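Nucleoporin NUP170 (Chaetomium thermophilum, PDB 5HAX) is a nucleoporin with a beta-propeller and an alpha-helical region, and probably serves as a scaffold component of the nuclear pore complex. Local coordinates at residues 284-289 and 348-353; 310-313 and 317-320. All coordinates share one frame; numbering follows the deposited sequence.

Contact 1: 284-289 and 348-353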
ATOM      1  N   SER A 284     -17.413  -4.715  26.441  1.00 52.83           N
ATOM      2  CA  SER A 284     -17.763  -5.935  25.728  1.00 54.15           C
ATOM      3  C   SER A 284     -17.091  -7.131  26.379  1.00 43.43           C
ATOM      4  O   SER A 284     -15.961  -7.014  26.870  1.00 43.25           O
ATOM      5  CB  SER A 284     -17.346  -5.849  24.253  1.00 48.90           C
ATOM      6  OG  SER A 284     -17.433  -7.112  23.618  1.00 43.97           O
ATOM      7  N   PRO A 285     -17.748  -8.296  26.384  1.00 44.61           N
ATOM      8  CA  PRO A 285     -17.088  -9.520  26.857  1.00 46.79           C
ATOM      9  C   PRO A 285     -16.063 -10.076  25.884  1.00 43.76           C
ATOM     10  O   PRO A 285     -15.441 -11.100  26.192  1.00 38.68           O
ATOM     11  CB  PRO A 285     -18.261 -10.494  27.033  1.00 47.93           C
ATOM     12  CG  PRO A 285     -19.255 -10.051  26.023  1.00 46.74           C
ATOM     13  CD  PRO A 285     -19.134  -8.553  25.951  1.00 48.12           C
ATOM     14  N   LEU A 286     -15.879  -9.450  24.720  1.00 41.05           N
ATOM     15  CA  LEU A 286     -14.845  -9.866  23.783  1.00 37.72           C
ATOM     16  C   LEU A 286     -13.457  -9.386  24.187  1.00 42.49           C
ATOM     17  O   LEU A 286     -12.472  -9.810  23.574  1.00 45.37           O
ATOM     18  CB  LEU A 286     -15.173  -9.354  22.375  1.00 34.19           C
ATOM     19  CG  LEU A 286     -16.462  -9.875  21.729  1.00 36.43           C
ATOM     20  CD1 LEU A 286     -16.675  -9.227  20.365  1.00 40.35           C
ATOM     21  CD2 LEU A 286     -16.443 -11.391  21.597  1.00 42.05           C
ATOM     22  N   PHE A 287     -13.353  -8.523  25.199  1.00 42.08           N
ATOM     23  CA  PHE A 287     -12.064  -8.006  25.655  1.00 38.54           C
ATOM     24  C   PHE A 287     -12.063  -7.981  27.179  1.00 42.45           C
ATOM     25  O   PHE A 287     -12.693  -7.108  27.785  1.00 42.93           O
ATOM     26  CB  PHE A 287     -11.798  -6.612  25.085  1.00 35.07           C
ATOM     27  CG  PHE A 287     -10.413  -6.092  25.365  1.00 40.28           C
ATOM     28  CD1 PHE A 287      -9.333  -6.956  25.470  1.00 45.37           C
ATOM     29  CD2 PHE A 287     -10.194  -4.734  25.527  1.00 43.18           C
ATOM     30  CE1 PHE A 287      -8.064  -6.476  25.728  1.00 43.53           C
ATOM     31  CE2 PHE A 287      -8.927  -4.249  25.786  1.00 45.53           C
ATOM     32  CZ  PHE A 287      -7.861  -5.120  25.886  1.00 38.60           C
ATOM     33  N   THR A 288     -11.348  -8.930  27.789  1.00 42.41           N
ATOM     34  CA  THR A 288     -11.256  -9.063  29.237  1.00 44.66           C
ATOM     35  C   THR A 288      -9.809  -9.353  29.613  1.00 45.46           C
ATOM     36  O   THR A 288      -8.918  -9.393  28.760  1.00 38.45           O
ATOM     37  CB  THR A 288     -12.153 -10.189  29.757  1.00 39.31           C
ATOM     38  OG1 THR A 288     -11.627 -11.449  29.323  1.00 40.34           O
ATOM     39  CG2 THR A 288     -13.581 -10.032  29.250  1.00 43.08           C
ATOM     40  N   ASP A 289      -9.578  -9.577  30.911  1.00 43.21           N
ATOM     41  CA  ASP A 289      -8.244  -9.934  31.382  1.00 39.12           C
ATOM     42  C   ASP A 289      -7.796 -11.299  30.873  1.00 38.07           C
ATOM     43  O   ASP A 289      -6.599 -11.603  30.919  1.00 42.47           O
ATOM     44  CB  ASP A 289      -8.200  -9.912  32.912  1.00 53.06           C
ATOM     45  CG  ASP A 289      -8.951 -11.071  33.534  1.00 43.65           C
ATOM     46  OD1 ASP A 289      -8.472 -11.612  34.550  1.00 57.35           O
ATOM     47  OD2 ASP A 289     -10.021 -11.441  33.010  1.00 51.04           O
ATOM     48  N   LYS A 348     -12.753  -1.372  16.560  1.00 33.73           N
ATOM     49  CA  LYS A 348     -13.567  -1.958  15.500  1.00 37.29           C
ATOM     50  C   LYS A 348     -13.882  -3.397  15.893  1.00 38.59           C
ATOM     51  O   LYS A 348     -12.984  -4.248  15.934  1.00 37.64           O
ATOM     52  CB  LYS A 348     -12.853  -1.897  14.150  1.00 35.74           C
ATOM     53  CG  LYS A 348     -13.739  -2.287  12.962  1.00 34.20           C
ATOM     54  CD  LYS A 348     -14.869  -1.276  12.736  1.00 36.29           C
ATOM     55  CE  LYS A 348     -15.973  -1.828  11.842  1.00 44.54           C
ATOM     56  NZ  LYS A 348     -15.684  -1.660  10.393  1.00 40.42           N
ATOM     57  N   PHE A 349     -15.152  -3.665  16.187  1.00 41.27           N
ATOM     58  CA  PHE A 349     -15.570  -4.993  16.598  1.00 36.42           C
ATOM     59  C   PHE A 349     -15.766  -5.906  15.389  1.00 39.93           C
ATOM     60  O   PHE A 349     -15.930  -5.437  14.262  1.00 39.57           O
ATOM     61  CB  PHE A 349     -16.859  -4.912  17.410  1.00 38.19           C
ATOM     62  CG  PHE A 349     -16.664  -4.383  18.804  1.00 40.83           C
ATOM     63  CD1 PHE A 349     -16.216  -5.214  19.819  1.00 40.97           C
ATOM     64  CD2 PHE A 349     -16.930  -3.057  19.102  1.00 42.30           C
ATOM     65  CE1 PHE A 349     -16.036  -4.732  21.102  1.00 40.01           C
ATOM     66  CE2 PHE A 349     -16.752  -2.569  20.384  1.00 46.15           C
ATOM     67  CZ  PHE A 349     -16.304  -3.410  21.384  1.00 42.64           C
ATOM     68  N   PRO A 350     -15.761  -7.220  15.605  1.00 36.96           N
ATOM     69  CA  PRO A 350     -15.783  -8.167  14.480  1.00 36.57           C
ATOM     70  C   PRO A 350     -17.104  -8.141  13.733  1.00 40.56           C
ATOM     71  O   PRO A 350     -18.143  -7.754  14.291  1.00 37.78           O
ATOM     72  CB  PRO A 350     -15.574  -9.531  15.159  1.00 38.32           C
ATOM     73  CG  PRO A 350     -15.039  -9.238  16.505  1.00 38.37           C
ATOM     74  CD  PRO A 350     -15.575  -7.903  16.897  1.00 36.56           C
ATOM     75  N   PRO A 351     -17.110  -8.586  12.479  1.00 38.77           N
ATOM     76  CA  PRO A 351     -18.375  -8.800  11.769  1.00 41.24           C
ATOM     77  C   PRO A 351     -19.108 -10.002  12.346  1.00 38.26           C
ATOM     78  O   PRO A 351     -18.563 -10.778  13.129  1.00 38.37           O
ATOM     79  CB  PRO A 351     -17.924  -9.058  10.333  1.00 42.86           C
ATOM     80  CG  PRO A 351     -16.609  -9.760  10.512  1.00 40.83           C
ATOM     81  CD  PRO A 351     -15.964  -9.114  11.716  1.00 38.20           C
ATOM     82  N   ARG A 352     -20.366 -10.158  11.935  1.00 42.23           N
ATOM     83  CA  ARG A 352     -21.211 -11.245  12.422  1.00 49.88           C
ATOM     84  C   ARG A 352     -21.360 -12.387  11.425  1.00 60.50           C
ATOM     85  O   ARG A 352     -21.432 -13.549  11.834  1.00 63.18           O
ATOM     86  CB  ARG A 352     -22.598 -10.709  12.790  1.00 46.25           C
ATOM     87  CG  ARG A 352     -23.474 -11.730  13.507  1.00 53.90           C
ATOM     88  CD  ARG A 352     -24.498 -11.057  14.405  1.00 57.59           C
ATOM     89  NE  ARG A 352     -23.902 -10.560  15.643  1.00 49.54           N
ATOM     90  CZ  ARG A 352     -23.797 -11.257  16.771  1.00 45.88           C
ATOM     91  NH1 ARG A 352     -24.245 -12.504  16.843  1.00 46.33           N
ATOM     92  NH2 ARG A 352     -23.238 -10.700  17.839  1.00 41.73           N
ATOM     93  N   GLU A 353     -21.398 -12.088  10.129  1.00 51.22           N
ATOM     94  CA  GLU A 353     -21.601 -13.123   9.121  1.00 55.33           C
ATOM     95  C   GLU A 353     -20.437 -14.108   9.107  1.00 62.71           C
ATOM     96  O   GLU A 353     -19.271 -13.711   9.017  1.00 55.63           O
ATOM     97  CB  GLU A 353     -21.757 -12.484   7.740  1.00 66.33           C
ATOM     98  CG  GLU A 353     -22.977 -12.958   6.967  1.00 79.10           C
ATOM     99  CD  GLU A 353     -22.904 -12.606   5.492  1.00 80.02           C
ATOM    100  OE1 GLU A 353     -22.043 -13.173   4.787  1.00 82.07           O
ATOM    101  OE2 GLU A 353     -23.705 -11.762   5.040  1.00 84.79           O
TER
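Ser284 and Leu286 reach from an ST turn, set within a type I beta turn from Ser284 to Phe287, to the ring of Phe349, joining two loops of what is probably the beta-propeller region of the protein. Ser284 brings its CB to 3.6 Å from Phe349 CE1, and Leu286 CD1 comes to the same ring at CD1; both approaches are oblique. The leucine branch also meets the pyrrolidine of Pro350 tip to tip, with Leu286 CD1 3.9 Å from Pro350 CD, and so bridges the phenyl and proline rings. No hydrogen bond crosses between the loops, which meet here mainly through carbon atoms. The serine hydroxyl, swung anti to its own nitrogen (chi1 168°), instead ties down its own turn and also bonds to the backbone carbonyl of Lys372. An alanine here would keep the CB against the phenyl ring, but would probably leave the Leu286 amide and the Lys372 carbonyl without their shared partner and allow the turn to shift. Ser284 also touches Phe277 of helix 270-279, and Phe349 touches Ala34 of strand 33-35. The turn is fastened by Leu286 N donating to Ser284 OG over 3.0 Å, at a nearly straight 167°.

Contact 2: 310-313 and 317-320; sequences MALT and CRLF
Cys317 opens the returning arm of a beta hairpin, its backbone N donating to Thr313 OG1 over 2.9 Å while its carbonyl takes the Thr313 N-H. The threonine hydroxyl is placed for this by a chi1 of 68°, between its own backbone nitrogen and carbonyl carbon, and it is also hydrogen-bonded to Thr315 in the connecting turn. Arg318 faces Leu312 in a non-hydrogen-bonded pair, and its aliphatic stem crosses Met310 obliquely, with Met310 SD 3.5 Å from Arg318 CG. Its guanidinium group continues to a salt bridge with Glu427. Leu319 forms the hydrogen-bonded pair with Ala311: Leu319 N to Ala311 O is 2.6 Å and Ala311 N to Leu319 O is 2.7 Å. On that face the leucine CB packs against the alanine CB, and its CD1 meets Thr313 CG2 with the two side chains nearly at right angles. Phe320 pairs with Met310, whose CG lies over one ring face, 3.9 Å from the centroid, in a CH-pi contact. The sulfur stands obliquely to that ring at 4.6 Å from its centroid, a Met-aromatic contact. In its mixed sheet, consistent with a propeller blade, the hairpin is flanked by strand 293-298 beside 307-313 and by strand 341-348 beside 318-324, while Phe391 of strand 390-395 packs on Leu312 and Arg318.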
ATOM      1  N   MET A 310      -2.410  -0.312  15.627  1.00 38.37           N
ATOM      2  CA  MET A 310      -3.529  -1.238  15.728  1.00 38.12           C
ATOM      3  C   MET A 310      -3.077  -2.484  16.476  1.00 38.96           C
ATOM      4  O   MET A 310      -1.977  -2.994  16.244  1.00 36.70           O
ATOM      5  CB  MET A 310      -4.065  -1.637  14.350  1.00 36.57           C
ATOM      6  CG  MET A 310      -5.401  -2.372  14.414  1.00 38.88           C
ATOM      7  SD  MET A 310      -5.838  -3.236  12.891  1.00 47.01           S
ATOM      8  CE  MET A 310      -4.718  -4.634  12.962  1.00 45.87           C
ATOM      9  N   ALA A 311      -3.932  -2.970  17.372  1.00 34.90           N
ATOM     10  CA  ALA A 311      -3.679  -4.189  18.128  1.00 35.49           C
ATOM     11  C   ALA A 311      -4.858  -5.128  17.934  1.00 36.70           C
ATOM     12  O   ALA A 311      -6.014  -4.711  18.061  1.00 38.22           O
ATOM     13  CB  ALA A 311      -3.466  -3.890  19.615  1.00 39.20           C
ATOM     14  N   LEU A 312      -4.565  -6.384  17.612  1.00 31.68           N
ATOM     15  CA  LEU A 312      -5.581  -7.392  17.342  1.00 34.71           C
ATOM     16  C   LEU A 312      -5.660  -8.362  18.514  1.00 34.47           C
ATOM     17  O   LEU A 312      -4.642  -8.925  18.926  1.00 39.73           O
ATOM     18  CB  LEU A 312      -5.267  -8.152  16.051  1.00 32.40           C
ATOM     19  CG  LEU A 312      -6.290  -9.222  15.658  1.00 43.96           C
ATOM     20  CD1 LEU A 312      -7.622  -8.583  15.292  1.00 35.05           C
ATOM     21  CD2 LEU A 312      -5.767 -10.066  14.511  1.00 43.86           C
ATOM     22  N   THR A 313      -6.867  -8.554  19.040  1.00 37.60           N
ATOM     23  CA  THR A 313      -7.110  -9.526  20.093  1.00 36.83           C
ATOM     24  C   THR A 313      -7.409 -10.894  19.488  1.00 41.83           C
ATOM     25  O   THR A 313      -7.745 -11.019  18.308  1.00 38.69           O
ATOM     26  CB  THR A 313      -8.284  -9.101  20.976  1.00 33.51           C
ATOM     27  OG1 THR A 313      -9.503  -9.170  20.226  1.00 34.89           O
ATOM     28  CG2 THR A 313      -8.092  -7.688  21.507  1.00 32.26           C
ATOM     29  N   CYS A 317     -11.060  -8.413  17.901  1.00 37.19           N
ATOM     30  CA  CYS A 317     -11.246  -6.977  18.054  1.00 40.39           C
ATOM     31  C   CYS A 317      -9.991  -6.244  17.610  1.00 38.29           C
ATOM     32  O   CYS A 317      -8.876  -6.627  17.975  1.00 38.89           O
ATOM     33  CB  CYS A 317     -11.567  -6.628  19.506  1.00 40.26           C
ATOM     34  SG  CYS A 317     -13.100  -7.352  20.122  1.00 40.50           S
ATOM     35  N   ARG A 318     -10.175  -5.193  16.817  1.00 38.79           N
ATOM     36  CA  ARG A 318      -9.086  -4.320  16.398  1.00 35.55           C
ATOM     37  C   ARG A 318      -9.074  -3.108  17.323  1.00 39.16           C
ATOM     38  O   ARG A 318     -10.001  -2.291  17.300  1.00 38.07           O
ATOM     39  CB  ARG A 318      -9.246  -3.908  14.936  1.00 36.72           C
ATOM     40  CG  ARG A 318      -8.759  -4.954  13.944  1.00 42.23           C
ATOM     41  CD  ARG A 318      -9.135  -4.589  12.515  1.00 37.66           C
ATOM     42  NE  ARG A 318     -10.507  -4.973  12.195  1.00 32.13           N
ATOM     43  CZ  ARG A 318     -11.160  -4.583  11.105  1.00 36.36           C
ATOM     44  NH1 ARG A 318     -12.404  -4.994  10.897  1.00 37.31           N
ATOM     45  NH2 ARG A 318     -10.574  -3.785  10.221  1.00 37.12           N
ATOM     46  N   LEU A 319      -8.026  -3.001  18.138  1.00 36.19           N
ATOM     47  CA  LEU A 319      -7.846  -1.896  19.071  1.00 36.92           C
ATOM     48  C   LEU A 319      -6.942  -0.854  18.422  1.00 43.23           C
ATOM     49  O   LEU A 319      -5.799  -1.158  18.068  1.00 38.34           O
ATOM     50  CB  LEU A 319      -7.230  -2.385  20.382  1.00 36.83           C
ATOM     51  CG  LEU A 319      -7.781  -3.683  20.978  1.00 36.70           C
ATOM     52  CD1 LEU A 319      -7.000  -4.058  22.232  1.00 43.10           C
ATOM     53  CD2 LEU A 319      -9.261  -3.556  21.285  1.00 39.67           C
ATOM     54  N   PHE A 320      -7.447   0.367  18.280  1.00 37.42           N
ATOM     55  CA  PHE A 320      -6.695   1.463  17.678  1.00 39.94           C
ATOM     56  C   PHE A 320      -6.243   2.418  18.776  1.00 39.38           C
ATOM     57  O   PHE A 320      -7.076   3.012  19.471  1.00 38.61           O
ATOM     58  CB  PHE A 320      -7.540   2.188  16.633  1.00 34.61           C
ATOM     59  CG  PHE A 320      -7.763   1.382  15.389  1.00 39.00           C
ATOM     60  CD1 PHE A 320      -6.913   1.513  14.303  1.00 44.27           C
ATOM     61  CD2 PHE A 320      -8.809   0.477  15.314  1.00 36.78           C
ATOM     62  CE1 PHE A 320      -7.108   0.767  13.158  1.00 38.17           C
ATOM     63  CE2 PHE A 320      -9.010  -0.274  14.171  1.00 36.37           C
ATOM     64  CZ  PHE A 320      -8.157  -0.130  13.092  1.00 38.94           C
TER

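Both contacts are buried and belong to the same region, but contact 2 is built from paired strands and contact 1 from the loops that precede strand 293-298 and follow strand 341-348, the strands flanking the hairpin. Along the chain, the hairpin of contact 2 is nested inside the segment that contact 1 closes. Backbone hydrogen bonds tie the hairpin together, helped by side-chain contacts on both faces, whereas contact 1 rests on van der Waals contact over a much smaller area. Cys317 joins the two: its SG lies 3.7 Å from Leu286 CB and 3.8 Å from Phe349 CD1. Phe287 also packs on Leu319, and a probable hydrogen bond from Lys348 N to Arg318 O continues the sheet into strand 341-348.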